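Local coordinates for hypothetical protein (Bacteroides uniformis ATCC 8492, PDB 4QRL) that is of unknown function but folds as a lipocalin-like beta barrel, a fold that often binds small hydrophobic ligands, at residues K93-D96 and L102-E105. Sequence-based numbering, arbitrary orientation.
Sequences KVED and LRLE
Glu95 and Arg103 meet at a classic beta bulge in the hairpin of strands 89-97 and 101-106, two neighbouring strands of the closed antiparallel barrel of this lipocalin-like protein. Both Glu95 and Asp96 face Arg103. Arg103 O accepts from Glu95 N at 2.8 Å and, weakly, from Asp96 N. Arg103 N returns a bond to Asp96 O.

The bulge turns the CB of Glu95 toward the strand of Arg103. Glu95 CG lies anti to its carbonyl carbon (chi1 -70°), and the extended chain beyond it carries the carboxylate between Arg103 and Glu105. In the conformer described, one of two modelled for Arg103, the chain runs straight from CG to NE. Its guanidinium is then nearly coplanar with the carboxylate, 1° apart. NE donates to Glu95 OE1 within the guanidinium plane, 3.0 Å away, forming a salt bridge. In this conformer a water closes a ring, donating to Glu95 OE1 and accepting from Arg103 NH2. With an alanine at Glu95, Arg103 NE is likely to lose its carboxylate mate, and the water one of its two ties.

The other carboxylate oxygen, Glu95 OE2, rests against the methylenes of Glu105, with CG at 3.3 Å. The two acids cross with their planes 28° apart. Glu105 OE2 is hydrogen-bonded to Gly108 N, beyond the contact, while Lys93 CB lies beside Glu105 OE1. Backbone bonds Lys93 N to Glu105 O and Glu105 N to Lys93 O are both 2.8 Å.

Val94, Leu102 and Leu104 lie on the opposite face. Val94 and Leu104 run side by side and point the same way, and both also touch Ile65 of strand 64-69. Leu102 crosses Val94 at about a right angle, its CD1 4.1 Å from Val94 CG1. The closer apolar approach is Val94 CG2 to Leu104 CD2, at 3.8 Å.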
ATOM      1  N   LYS A  93       8.596   2.592   6.530  1.00 26.63           N
ATOM      2  CA  LYS A  93       8.929   2.079   7.847  1.00 26.90           C
ATOM      3  C   LYS A  93       7.738   1.259   8.312  1.00 28.00           C
ATOM      4  O   LYS A  93       6.609   1.727   8.201  1.00 26.85           O
ATOM      5  CB  LYS A  93       9.241   3.214   8.847  1.00 30.61           C
ATOM      6  CG  LYS A  93       9.526   2.695  10.265  1.00 53.19           C
ATOM      7  CD  LYS A  93      10.606   3.482  10.990  1.00 63.91           C
ATOM      8  CE  LYS A  93      10.581   3.224  12.472  1.00 76.97           C
ATOM      9  NZ  LYS A  93       9.514   4.009  13.145  1.00 86.87           N
ATOM     10  N   VAL A  94       7.975   0.040   8.801  1.00 26.09           N
ATOM     11  CA  VAL A  94       6.937  -0.801   9.365  1.00 25.79           C
ATOM     12  C   VAL A  94       6.859  -0.439  10.849  1.00 30.56           C
ATOM     13  O   VAL A  94       7.695  -0.864  11.675  1.00 32.52           O
ATOM     14  CB  VAL A  94       7.153  -2.315   9.118  1.00 30.17           C
ATOM     15  CG1 VAL A  94       6.033  -3.142   9.761  1.00 30.42           C
ATOM     16  CG2 VAL A  94       7.236  -2.607   7.625  1.00 28.75           C
ATOM     17  N   GLU A  95       5.882   0.394  11.171  1.00 26.62           N
ATOM     18  CA  GLU A  95       5.674   0.867  12.544  1.00 27.72           C
ATOM     19  C   GLU A  95       4.995  -0.192  13.370  1.00 31.35           C
ATOM     20  O   GLU A  95       5.182  -0.269  14.592  1.00 31.10           O
ATOM     21  CB  GLU A  95       4.846   2.162  12.536  1.00 29.25           C
ATOM     22  CG  GLU A  95       5.620   3.356  11.984  1.00 32.94           C
ATOM     23  CD  GLU A  95       5.031   4.707  12.326  1.00 39.61           C
ATOM     24  OE1 GLU A  95       3.828   4.784  12.657  1.00 42.35           O
ATOM     25  OE2 GLU A  95       5.779   5.702  12.237  1.00 33.44           O
ATOM     26  N   ASP A  96       4.162  -1.007  12.708  1.00 27.46           N
ATOM     27  CA  ASP A  96       3.452  -2.077  13.392  1.00 28.03           C
ATOM     28  C   ASP A  96       3.119  -3.177  12.452  1.00 29.41           C
ATOM     29  O   ASP A  96       2.690  -2.919  11.321  1.00 28.45           O
ATOM     30  CB  ASP A  96       2.137  -1.582  14.042  1.00 30.01           C
ATOM     31  CG  ASP A  96       1.361  -2.694  14.730  1.00 37.80           C
ATOM     32  OD1 ASP A  96       1.817  -3.166  15.792  1.00 41.84           O
ATOM     33  OD2 ASP A  96       0.325  -3.121  14.182  1.00 38.99           O
ATOM     34  N   LEU A 102      -1.394  -3.684  10.429  1.00 22.52           N
ATOM     35  CA  LEU A 102      -0.219  -3.237   9.679  1.00 22.90           C
ATOM     36  C   LEU A 102      -0.212  -1.704   9.627  1.00 25.06           C
ATOM     37  O   LEU A 102      -1.229  -1.099   9.299  1.00 24.16           O
ATOM     38  CB  LEU A 102      -0.146  -3.839   8.256  1.00 21.28           C
ATOM     39  CG  LEU A 102       1.013  -3.352   7.335  1.00 22.24           C
ATOM     40  CD1 LEU A 102       2.407  -3.751   7.889  1.00 21.51           C
ATOM     41  CD2 LEU A 102       0.869  -3.891   5.938  1.00 21.87           C
ATOM     42  N   ARG A 103       0.922  -1.096   9.983  1.00 22.30           N
ATOM     43  CA  ARG A 103       1.077   0.349   9.983  0.65 23.28           C
ATOM     44  C   ARG A 103       2.382   0.686   9.269  1.00 26.88           C
ATOM     45  O   ARG A 103       3.475   0.279   9.721  1.00 26.96           O
ATOM     46  CB  ARG A 103       1.042   0.881  11.431  0.65 26.78           C
ATOM     47  CG  ARG A 103       0.900   2.383  11.572  0.65 34.91           C
ATOM     48  CD  ARG A 103       1.113   2.753  13.026  0.65 36.09           C
ATOM     49  NE  ARG A 103       0.954   4.179  13.262  0.65 36.85           N
ATOM     50  CZ  ARG A 103      -0.176   4.750  13.666  0.65 44.87           C
ATOM     51  NH1 ARG A 103      -1.262   4.016  13.875  0.65 37.28           N
ATOM     52  NH2 ARG A 103      -0.232   6.060  13.857  0.65 19.92           N
ATOM     53  N   LEU A 104       2.259   1.388   8.138  1.00 24.61           N
ATOM     54  CA  LEU A 104       3.361   1.807   7.291  1.00 24.50           C
ATOM     55  C   LEU A 104       3.552   3.323   7.396  1.00 28.06           C
ATOM     56  O   LEU A 104       2.576   4.057   7.508  1.00 29.48           O
ATOM     57  CB  LEU A 104       3.114   1.395   5.823  1.00 23.47           C
ATOM     58  CG  LEU A 104       2.987  -0.107   5.529  1.00 25.99           C
ATOM     59  CD1 LEU A 104       2.786  -0.349   4.039  1.00 25.70           C
ATOM     60  CD2 LEU A 104       4.191  -0.906   6.070  1.00 26.86           C
ATOM     61  N   GLU A 105       4.803   3.776   7.399  1.00 24.00           N
ATOM     62  CA  GLU A 105       5.109   5.198   7.498  1.00 23.70           C
ATOM     63  C   GLU A 105       6.085   5.601   6.418  1.00 26.91           C
ATOM     64  O   GLU A 105       7.076   4.926   6.204  1.00 26.82           O
ATOM     65  CB  GLU A 105       5.649   5.511   8.894  1.00 25.69           C
ATOM     66  CG  GLU A 105       5.918   6.986   9.179  1.00 35.53           C
ATOM     67  CD  GLU A 105       7.290   7.463   8.761  1.00 35.66           C
ATOM     68  OE1 GLU A 105       8.264   6.682   8.870  1.00 37.73           O
ATOM     69  OE2 GLU A 105       7.378   8.610   8.279  1.00 30.50           O
TER
HETATM   70  O   HOH W   1       2.680   6.790  14.529  1.00 50.05           O